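Local atomic coordinates of periplasmic binding protein (Pseudomonas aeruginosa, PDB entry 2R79), a protein that binds heme in the periplasm and probably hands it on to an inner-membrane transporter for uptake. Residues D120-Q128 with G245-S256. Numbering follows the deposited sequence.
Sequences DYRQRLRRQ and GPRLPDGLAALS
Pro249 puts its CB over the centre of the flat Arg124 guanidinium, 3.6 Å from CZ, while its ring carbons CG and CD meet the Tyr121 ring at CE1. The proline is thus held between two side chains one helical turn apart on 120-128. Arg124 gets there by folding back at chi2 and chi3, which lays the guanidinium across the proline and turns NH2 to Asp250. That salt bridge, NH2 to OD1 at 3.2 Å, lies close to the guanidinium plane but comes down on the carboxylate from above its plane.

With CG anti to the backbone N (chi1 -156°), the Tyr121 ring swings across to the turn that leads into helix 248-259. There OH donates to Gly245 O at 2.9 Å, from the face of that carbonyl opposite Leu248 N, so the oxygen that closes the type I turn is gripped twice. Farther along, Leu125 CD2 packs on Leu252 CD1 at 3.6 Å. Gln128 bends at chi2 and lies across Leu252, its OE1 3.0 Å from Ser256 OG; that hydroxyl is also near Leu252 O, and its proton could serve either acceptor. A water accepts weakly from Gln128 NE2 and donates to Pro249 O.

Leu94 of helix 94-108 covers Tyr121 and Leu125, and Arg170 of helix 163-170 touches Leu125 and Leu252. The axes of 120-128 and 248-256 approach to 10.1 Å and run 10° from parallel. The pair joins helix 248-259 to helix 111-135, the long helix that, as in related proteins, connects the two lobes characteristic of the periplasmic binding proteins for heme, siderophores and vitamin B12.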
loop_
_atom_site.group_PDB
_atom_site.type_symbol
_atom_site.label_atom_id
_atom_site.label_comp_id
_atom_site.label_asym_id
_atom_site.label_seq_id
_atom_site.Cartn_x
_atom_site.Cartn_y
_atom_site.Cartn_z
ATOM N N ASP A 120 27.814 12.310 -19.710
ATOM C CA ASP A 120 27.233 12.322 -18.370
ATOM C C ASP A 120 27.673 11.100 -17.568
ATOM O O ASP A 120 27.908 11.186 -16.366
ATOM C CB ASP A 120 25.701 12.337 -18.428
ATOM C CG ASP A 120 25.150 13.604 -19.043
ATOM O OD1 ASP A 120 25.681 14.693 -18.737
ATOM O OD2 ASP A 120 24.174 13.516 -19.823
ATOM N N TYR A 121 27.776 9.963 -18.243
ATOM C CA TYR A 121 28.159 8.727 -17.584
ATOM C C TYR A 121 29.562 8.830 -16.986
ATOM O O TYR A 121 29.758 8.573 -15.802
ATOM C CB TYR A 121 28.108 7.573 -18.582
ATOM C CG TYR A 121 27.920 6.211 -17.952
ATOM C CD1 TYR A 121 26.659 5.785 -17.543
ATOM C CD2 TYR A 121 28.995 5.325 -17.817
ATOM C CE1 TYR A 121 26.463 4.508 -17.027
ATOM C CE2 TYR A 121 28.812 4.043 -17.300
ATOM C CZ TYR A 121 27.539 3.642 -16.912
ATOM O OH TYR A 121 27.328 2.369 -16.444
ATOM N N ARG A 122 30.533 9.220 -17.808
ATOM C CA ARG A 122 31.909 9.336 -17.346
ATOM C C ARG A 122 32.039 10.381 -16.244
ATOM O O ARG A 122 32.844 10.229 -15.331
ATOM C CB ARG A 122 32.834 9.657 -18.524
ATOM C CG ARG A 122 32.670 8.670 -19.682
ATOM C CD ARG A 122 33.886 8.610 -20.595
ATOM N NE ARG A 122 34.443 9.933 -20.843
ATOM C CZ ARG A 122 35.329 10.208 -21.795
ATOM N NH1 ARG A 122 35.760 9.250 -22.601
ATOM N NH2 ARG A 122 35.796 11.443 -21.931
ATOM N N GLN A 123 31.223 11.425 -16.317
ATOM C CA GLN A 123 31.243 12.481 -15.317
ATOM C C GLN A 123 30.777 11.897 -13.986
ATOM O O GLN A 123 31.333 12.205 -12.929
ATOM C CB GLN A 123 30.306 13.614 -15.739
ATOM C CG GLN A 123 30.415 14.880 -14.897
ATOM C CD GLN A 123 31.646 15.705 -15.244
ATOM O OE1 GLN A 123 31.859 16.065 -16.409
ATOM N NE2 GLN A 123 32.460 16.010 -14.232
ATOM N N ARG A 124 29.734 11.070 -14.050
ATOM C CA ARG A 124 29.199 10.422 -12.866
ATOM C C ARG A 124 30.296 9.554 -12.247
ATOM O O ARG A 124 30.503 9.570 -11.036
ATOM C CB ARG A 124 28.000 9.537 -13.233
ATOM C CG ARG A 124 26.709 10.280 -13.572
ATOM C CD ARG A 124 26.208 11.104 -12.395
ATOM N NE ARG A 124 25.721 10.289 -11.280
ATOM C CZ ARG A 124 24.581 9.600 -11.288
ATOM N NH1 ARG A 124 23.791 9.617 -12.357
ATOM N NH2 ARG A 124 24.220 8.898 -10.219
ATOM N N LEU A 125 30.996 8.801 -13.092
ATOM C CA LEU A 125 32.062 7.923 -12.634
ATOM C C LEU A 125 33.248 8.678 -12.046
ATOM O O LEU A 125 33.854 8.224 -11.080
ATOM C CB LEU A 125 32.534 7.015 -13.777
ATOM C CG LEU A 125 31.451 6.083 -14.337
ATOM C CD1 LEU A 125 32.036 5.197 -15.417
ATOM C CD2 LEU A 125 30.866 5.246 -13.218
ATOM N N ARG A 126 33.573 9.835 -12.617
ATOM C CA ARG A 126 34.686 10.629 -12.113
ATOM C C ARG A 126 34.352 11.136 -10.718
ATOM O O ARG A 126 35.203 11.178 -9.827
ATOM C CB ARG A 126 34.971 11.814 -13.039
ATOM C CG ARG A 126 36.300 12.495 -12.743
ATOM C CD ARG A 126 36.650 13.560 -13.766
ATOM N NE ARG A 126 35.987 14.829 -13.494
ATOM C CZ ARG A 126 36.055 15.885 -14.294
ATOM N NH1 ARG A 126 36.759 15.820 -15.415
ATOM N NH2 ARG A 126 35.423 17.004 -13.975
ATOM N N ARG A 127 33.094 11.509 -10.534
ATOM C CA ARG A 127 32.612 12.012 -9.262
ATOM C C ARG A 127 32.598 10.899 -8.214
ATOM O O ARG A 127 32.895 11.133 -7.035
ATOM C CB ARG A 127 31.205 12.564 -9.454
ATOM C CG ARG A 127 30.589 13.169 -8.221
ATOM C CD ARG A 127 29.103 13.419 -8.447
ATOM N NE ARG A 127 28.447 13.885 -7.232
ATOM C CZ ARG A 127 27.133 13.882 -7.045
ATOM N NH1 ARG A 127 26.329 13.431 -8.001
ATOM N NH2 ARG A 127 26.626 14.326 -5.900
ATOM N N GLN A 128 32.244 9.690 -8.648
ATOM C CA GLN A 128 32.188 8.535 -7.755
ATOM C C GLN A 128 33.606 8.202 -7.276
ATOM O O GLN A 128 33.809 7.909 -6.101
ATOM C CB GLN A 128 31.568 7.342 -8.485
ATOM C CG GLN A 128 31.537 6.026 -7.710
ATOM C CD GLN A 128 30.692 6.086 -6.445
ATOM O OE1 GLN A 128 31.220 6.223 -5.338
ATOM N NE2 GLN A 128 29.376 5.992 -6.603
ATOM N N GLY A 245 25.032 -0.638 -17.888
ATOM C CA GLY A 245 23.779 0.079 -18.056
ATOM C C GLY A 245 23.714 1.449 -17.402
ATOM O O GLY A 245 24.533 1.769 -16.538
ATOM N N PRO A 246 22.718 2.271 -17.777
ATOM C CA PRO A 246 22.505 3.628 -17.259
ATOM C C PRO A 246 22.212 3.760 -15.766
ATOM O O PRO A 246 22.353 4.841 -15.202
ATOM C CB PRO A 246 21.361 4.154 -18.129
ATOM C CG PRO A 246 20.581 2.914 -18.424
ATOM C CD PRO A 246 21.651 1.898 -18.725
ATOM N N ARG A 247 21.817 2.670 -15.119
ATOM C CA ARG A 247 21.515 2.730 -13.692
ATOM C C ARG A 247 22.705 2.411 -12.797
ATOM O O ARG A 247 22.622 2.579 -11.585
ATOM C CB ARG A 247 20.359 1.788 -13.345
ATOM C CG ARG A 247 18.992 2.220 -13.875
ATOM C CD ARG A 247 17.929 1.200 -13.480
ATOM N NE ARG A 247 18.232 -0.124 -14.025
ATOM C CZ ARG A 247 18.039 -1.267 -13.375
ATOM N NH1 ARG A 247 17.534 -1.262 -12.149
ATOM N NH2 ARG A 247 18.372 -2.418 -13.947
ATOM N N LEU A 248 23.811 1.959 -13.379
ATOM C CA LEU A 248 24.985 1.622 -12.578
ATOM C C LEU A 248 25.484 2.769 -11.712
ATOM O O LEU A 248 25.857 2.556 -10.561
ATOM C CB LEU A 248 26.120 1.103 -13.467
ATOM C CG LEU A 248 25.877 -0.324 -13.965
ATOM C CD1 LEU A 248 27.032 -0.782 -14.835
ATOM C CD2 LEU A 248 25.714 -1.260 -12.761
ATOM N N PRO A 249 25.499 4.003 -12.242
ATOM C CA PRO A 249 25.975 5.102 -11.400
ATOM C C PRO A 249 25.193 5.213 -10.088
ATOM O O PRO A 249 25.787 5.402 -9.024
ATOM C CB PRO A 249 25.807 6.317 -12.301
ATOM C CG PRO A 249 26.134 5.750 -13.646
ATOM C CD PRO A 249 25.338 4.449 -13.637
ATOM N N ASP A 250 23.871 5.088 -10.153
ATOM C CA ASP A 250 23.070 5.160 -8.934
ATOM C C ASP A 250 23.384 3.940 -8.087
ATOM O O ASP A 250 23.411 4.019 -6.863
ATOM C CB ASP A 250 21.574 5.197 -9.248
ATOM C CG ASP A 250 21.157 6.473 -9.957
ATOM O OD1 ASP A 250 21.455 7.574 -9.443
ATOM O OD2 ASP A 250 20.524 6.375 -11.031
ATOM N N GLY A 251 23.632 2.814 -8.753
ATOM C CA GLY A 251 23.962 1.586 -8.053
ATOM C C GLY A 251 25.283 1.714 -7.312
ATOM O O GLY A 251 25.409 1.268 -6.175
ATOM N N LEU A 252 26.268 2.334 -7.954
ATOM C CA LEU A 252 27.573 2.533 -7.334
ATOM C C LEU A 252 27.475 3.432 -6.102
ATOM O O LEU A 252 28.197 3.230 -5.116
ATOM C CB LEU A 252 28.553 3.152 -8.338
ATOM C CG LEU A 252 28.908 2.337 -9.588
ATOM C CD1 LEU A 252 29.819 3.154 -10.468
ATOM C CD2 LEU A 252 29.584 1.034 -9.208
ATOM N N ALA A 253 26.580 4.416 -6.147
ATOM C CA ALA A 253 26.420 5.341 -5.027
ATOM C C ALA A 253 25.917 4.618 -3.794
ATOM O O ALA A 253 26.362 4.883 -2.683
ATOM C CB ALA A 253 25.458 6.471 -5.395
ATOM N N ALA A 254 24.981 3.703 -3.995
ATOM C CA ALA A 254 24.423 2.941 -2.893
ATOM C C ALA A 254 25.470 1.977 -2.336
ATOM O O ALA A 254 25.674 1.914 -1.123
ATOM C CB ALA A 254 23.190 2.178 -3.362
ATOM N N LEU A 255 26.141 1.234 -3.214
ATOM C CA LEU A 255 27.168 0.292 -2.770
ATOM C C LEU A 255 28.325 0.962 -2.037
ATOM O O LEU A 255 28.729 0.512 -0.965
ATOM C CB LEU A 255 27.730 -0.502 -3.954
ATOM C CG LEU A 255 26.924 -1.714 -4.408
ATOM C CD1 LEU A 255 27.505 -2.251 -5.692
ATOM C CD2 LEU A 255 26.940 -2.783 -3.323
ATOM N N SER A 256 28.862 2.036 -2.614
ATOM C CA SER A 256 29.990 2.719 -1.993
ATOM C C SER A 256 29.607 3.286 -0.635
ATOM O O SER A 256 30.445 3.363 0.263
ATOM C CB SER A 256 30.556 3.817 -2.921
ATOM O OG SER A 256 29.627 4.857 -3.174
HETATM O O HOH W 1 27.949 7.071 -8.535
#